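Local coordinates for ABC transporter, substrate binding protein (PDB 3EAF) that probably serves as the extracytoplasmic substrate-binding component of an ABC transporter, with a two-lobed periplasmic-binding-protein fold that carries a magnesium ion, at residues L324-T328 / D340-H346; K114-F118 / K321-E325. One frame throughout, in Å; residues are numbered along the deposited sequence.

Contact 1 (L324-T328 / D340-H346); sequences LEANT and DYEPGFH. With MG (magnesium ion), chain C.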
# COMPACT_ATOMS: atom_id res chain seq x y z
N LEU A 324 18.13 3.29 -6.41
CA LEU A 324 16.83 3.80 -5.96
C LEU A 324 16.97 5.13 -5.22
O LEU A 324 16.05 5.95 -5.22
CB LEU A 324 16.10 2.75 -5.10
CG LEU A 324 15.54 1.53 -5.84
CD1 LEU A 324 15.27 0.37 -4.87
CD2 LEU A 324 14.28 1.89 -6.63
N GLU A 325 18.14 5.35 -4.61
CA GLU A 325 18.44 6.59 -3.89
C GLU A 325 18.96 7.72 -4.79
O GLU A 325 18.96 8.89 -4.40
CB GLU A 325 19.43 6.32 -2.75
CG GLU A 325 18.82 5.54 -1.59
CD GLU A 325 19.81 5.21 -0.49
OE1 GLU A 325 21.01 5.07 -0.78
OE2 GLU A 325 19.37 5.06 0.67
N ALA A 326 19.41 7.37 -6.00
CA ALA A 326 20.10 8.33 -6.86
C ALA A 326 19.26 8.83 -8.03
O ALA A 326 19.76 9.61 -8.84
CB ALA A 326 21.42 7.72 -7.37
N ASN A 327 18.01 8.38 -8.13
CA ASN A 327 17.17 8.68 -9.29
C ASN A 327 15.73 9.01 -8.91
O ASN A 327 15.19 8.46 -7.95
CB ASN A 327 17.15 7.48 -10.26
CG ASN A 327 18.53 7.08 -10.74
OD1 ASN A 327 19.12 6.11 -10.25
ND2 ASN A 327 19.07 7.83 -11.70
N THR A 328 15.12 9.90 -9.70
CA THR A 328 13.69 10.15 -9.64
C THR A 328 12.97 9.21 -10.60
O THR A 328 13.39 9.07 -11.75
CB THR A 328 13.38 11.62 -9.98
OG1 THR A 328 13.89 12.45 -8.93
CG2 THR A 328 11.88 11.87 -10.14
N ASP A 340 11.06 9.81 -5.40
CA ASP A 340 12.41 10.25 -5.11
C ASP A 340 12.74 9.91 -3.65
O ASP A 340 12.00 10.31 -2.74
CB ASP A 340 12.51 11.76 -5.37
CG ASP A 340 13.95 12.26 -5.43
OD1 ASP A 340 14.90 11.45 -5.30
OD2 ASP A 340 14.12 13.48 -5.62
N TYR A 341 13.83 9.18 -3.45
CA TYR A 341 14.22 8.70 -2.13
C TYR A 341 15.50 9.35 -1.60
O TYR A 341 16.51 9.43 -2.29
CB TYR A 341 14.44 7.18 -2.14
CG TYR A 341 13.24 6.36 -2.53
CD1 TYR A 341 12.12 6.28 -1.69
CD2 TYR A 341 13.23 5.63 -3.72
CE1 TYR A 341 11.02 5.51 -2.04
CE2 TYR A 341 12.13 4.87 -4.07
CZ TYR A 341 11.03 4.81 -3.24
OH TYR A 341 9.95 4.04 -3.61
N GLU A 342 15.45 9.78 -0.34
CA GLU A 342 16.59 10.35 0.35
C GLU A 342 17.31 9.27 1.15
O GLU A 342 16.66 8.49 1.86
CB GLU A 342 16.10 11.46 1.29
CG GLU A 342 17.14 12.02 2.23
CD GLU A 342 16.61 13.15 3.10
OE1 GLU A 342 15.55 13.72 2.77
OE2 GLU A 342 17.27 13.45 4.11
N PRO A 343 18.66 9.21 1.07
CA PRO A 343 19.39 8.32 1.97
C PRO A 343 19.04 8.64 3.43
O PRO A 343 19.07 9.81 3.81
CB PRO A 343 20.86 8.63 1.68
CG PRO A 343 20.85 9.18 0.28
CD PRO A 343 19.57 9.95 0.17
N GLY A 344 18.66 7.63 4.20
CA GLY A 344 18.22 7.83 5.59
C GLY A 344 16.74 8.15 5.77
O GLY A 344 16.23 8.12 6.89
N PHE A 345 16.03 8.45 4.68
CA PHE A 345 14.62 8.82 4.74
C PHE A 345 13.93 8.55 3.40
O PHE A 345 13.79 9.46 2.57
CB PHE A 345 14.48 10.30 5.14
CG PHE A 345 13.11 10.68 5.64
CD1 PHE A 345 12.64 10.23 6.88
CD2 PHE A 345 12.29 11.52 4.89
CE1 PHE A 345 11.38 10.60 7.35
CE2 PHE A 345 11.02 11.89 5.36
CZ PHE A 345 10.58 11.43 6.59
N HIS A 346 13.51 7.30 3.18
CA HIS A 346 12.98 6.88 1.87
C HIS A 346 11.53 7.25 1.60
O HIS A 346 10.74 6.41 1.15
CB HIS A 346 13.16 5.36 1.67
CG HIS A 346 14.58 4.91 1.62
ND1 HIS A 346 14.96 3.61 1.88
CD2 HIS A 346 15.72 5.58 1.31
CE1 HIS A 346 16.27 3.50 1.76
NE2 HIS A 346 16.76 4.68 1.42
MG MG C . 16.93 10.27 -4.37
O HOH W 1 15.80 8.51 -5.34
O HOH W 2 18.19 11.68 -6.02
O HOH W 3 16.97 12.46 -3.04
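E325 and Y341 meet at a magnesium ion, each giving its backbone carbonyl oxygen. The two oxygens, E325 O and Y341 O, lie 3.3 Å apart, a closeness that the shared cation would offset. D340 supplies the carboxylate: OD1 reaches the metal at 2.5 Å, on the far side from E325 O. Its CG stands anti to the backbone N (chi1 -165°), which turns the carboxylate back toward the ion. Three waters complete a roughly octahedral shell, and one of them also ties the segments together, donating to L324 O (2.6 Å) and N327 O and accepting from Y341 N. The site is thus built from the C-terminal part of helix 317-326 and the loop that follows it before strand 352-357; within that loop, E342-F345 forms a type II turn with G344 at positive phi. Further along, H346 NE2 donates to E325 OE2 at 2.7 Å, nearly straight (168°), in the imidazole plane and onto the carboxylate's anti lone pair. The extended E325 chain also brings OE2 to 3.5 Å from P343 CA. Apolar contact is slight: L324 CB approaches Y341 CD2, while L324 O sits 3.2 Å from that same CD2, at the ring edge.

Contact 2 (K114-F118 / K321-E325); sequences KPFNF and KEALE. With MG (magnesium ion), chain C.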
# COMPACT_ATOMS: atom_id res chain seq x y z
N LYS A 114 15.14 2.68 7.32
CA LYS A 114 15.83 1.40 7.11
C LYS A 114 16.42 1.40 5.71
O LYS A 114 15.69 1.57 4.73
CB LYS A 114 14.86 0.23 7.31
CG LYS A 114 14.13 0.21 8.66
CD LYS A 114 15.08 -0.05 9.81
CE LYS A 114 14.33 -0.17 11.13
NZ LYS A 114 15.26 -0.14 12.30
N PRO A 115 17.75 1.23 5.60
CA PRO A 115 18.45 1.52 4.34
C PRO A 115 18.00 0.71 3.11
O PRO A 115 18.14 1.20 2.00
CB PRO A 115 19.92 1.23 4.67
CG PRO A 115 20.00 1.38 6.17
CD PRO A 115 18.69 0.79 6.65
N PHE A 116 17.49 -0.51 3.29
CA PHE A 116 17.16 -1.35 2.14
C PHE A 116 15.66 -1.48 1.86
O PHE A 116 15.27 -2.21 0.95
CB PHE A 116 17.84 -2.72 2.24
CG PHE A 116 19.28 -2.70 1.82
CD1 PHE A 116 19.65 -3.10 0.53
CD2 PHE A 116 20.27 -2.24 2.69
CE1 PHE A 116 20.99 -3.06 0.13
CE2 PHE A 116 21.62 -2.21 2.30
CZ PHE A 116 21.97 -2.62 1.01
N ASN A 117 14.84 -0.75 2.62
CA ASN A 117 13.39 -0.78 2.43
C ASN A 117 12.85 0.40 1.62
O ASN A 117 13.17 1.56 1.90
CB ASN A 117 12.66 -0.88 3.78
CG ASN A 117 12.89 -2.22 4.46
OD1 ASN A 117 12.12 -3.17 4.29
ND2 ASN A 117 13.96 -2.31 5.23
N PHE A 118 12.04 0.08 0.61
CA PHE A 118 11.46 1.07 -0.30
C PHE A 118 10.01 0.68 -0.59
O PHE A 118 9.64 -0.49 -0.53
CB PHE A 118 12.22 1.12 -1.63
CG PHE A 118 13.66 1.53 -1.51
CD1 PHE A 118 14.04 2.86 -1.68
CD2 PHE A 118 14.66 0.59 -1.26
CE1 PHE A 118 15.38 3.25 -1.58
CE2 PHE A 118 16.00 0.96 -1.16
CZ PHE A 118 16.36 2.29 -1.33
N LYS A 321 19.82 -0.73 -4.25
CA LYS A 321 19.51 0.27 -3.22
C LYS A 321 20.02 1.66 -3.59
O LYS A 321 19.31 2.65 -3.47
CB LYS A 321 20.09 -0.12 -1.85
CG LYS A 321 20.46 1.12 -0.98
CD LYS A 321 20.72 0.77 0.46
CE LYS A 321 21.90 1.54 1.03
NZ LYS A 321 21.78 3.03 1.03
N GLU A 322 21.27 1.71 -4.04
CA GLU A 322 21.92 2.97 -4.34
C GLU A 322 21.30 3.66 -5.56
O GLU A 322 21.16 4.88 -5.59
CB GLU A 322 23.43 2.77 -4.48
CG GLU A 322 24.09 2.39 -3.14
CD GLU A 322 25.60 2.26 -3.21
OE1 GLU A 322 26.20 2.44 -4.30
OE2 GLU A 322 26.21 1.96 -2.15
N ALA A 323 20.91 2.85 -6.55
CA ALA A 323 20.19 3.33 -7.72
C ALA A 323 18.83 3.93 -7.35
O ALA A 323 18.43 4.94 -7.91
CB ALA A 323 20.02 2.21 -8.75
N LEU A 324 18.13 3.29 -6.41
CA LEU A 324 16.83 3.80 -5.96
C LEU A 324 16.97 5.13 -5.22
O LEU A 324 16.05 5.95 -5.22
CB LEU A 324 16.10 2.75 -5.10
CG LEU A 324 15.54 1.53 -5.84
CD1 LEU A 324 15.27 0.37 -4.87
CD2 LEU A 324 14.28 1.89 -6.63
N GLU A 325 18.14 5.35 -4.61
CA GLU A 325 18.44 6.59 -3.89
C GLU A 325 18.96 7.72 -4.79
O GLU A 325 18.96 8.89 -4.40
CB GLU A 325 19.43 6.32 -2.75
CG GLU A 325 18.82 5.54 -1.59
CD GLU A 325 19.81 5.21 -0.49
OE1 GLU A 325 21.01 5.07 -0.78
OE2 GLU A 325 19.37 5.06 0.67
MG MG C . 16.93 10.27 -4.37
O HOH W 1 15.80 8.51 -5.34
O HOH W 2 18.19 11.68 -6.02
O HOH W 3 16.97 12.46 -3.04
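The carboxylate of E325 is gripped by K321, the lysine whose aliphatic chain rests on F116. One turn apart on the helix, they form a salt bridge with K321 NZ 2.8 Å from E325 OE1. The ammonium meets this oxygen on its syn side, 32° out of the carboxylate plane, and makes a second, weak bond to OE2. As OE2 also receives H346, the carboxylate is held from two directions, which would favour its ionised form. The lysine chain bends at chi3 and chi4 (140° and 60°), passing across the F116 ring before NZ turns back to the glutamate. K321 CD lies over the middle of one face of F116, 3.6 Å from the ring centroid, a CH-pi contact; the ammonium itself is too distant for more than a weak cation-pi attraction. Packing is tight here, with K321 CD 3.0 Å from P115 O, a buried carbonyl that has no polar partner. F118 forms the second aromatic contact. L324 lies over one face of its ring, CD1 nearer the rim and CB 3.6 Å from F118 CE1, whereas E325 CG comes to the edge. H346 stacks on F118, and Y341 meets it edge-to-face. Backbone hydrogen bonds join F118 to Y102 and S104 of strand 101-104, the neighbour of 117-118, which is itself an outermost strand of the six-stranded sheet. Helix 317-326 packing against that edge belongs to the first lobe of a periplasmic-binding-protein fold, where the chain returns after crossing the second lobe.

Overall arrangement
The two contacts lie side by side, their centres about 7 Å apart, in the lobe built on the six-stranded sheet and on the same side of the chain's centre. Helix 317-326 serves both. Along the chain, 114-118 comes first; some 200 residues later 321-325 runs into 324-328, with L324 and E325 in both, and 340-346 follows after an 11-residue gap. Contact 2 fixes the helix to the edge strand of the sheet, and contact 1 fixes the following loop to the helix's C-terminal part through magnesium. H346 bridges them, with ND1 2.7 Å from N117 O in a probable hydrogen bond. The metal site therefore joins late parts of the chain to one another beside an early strand.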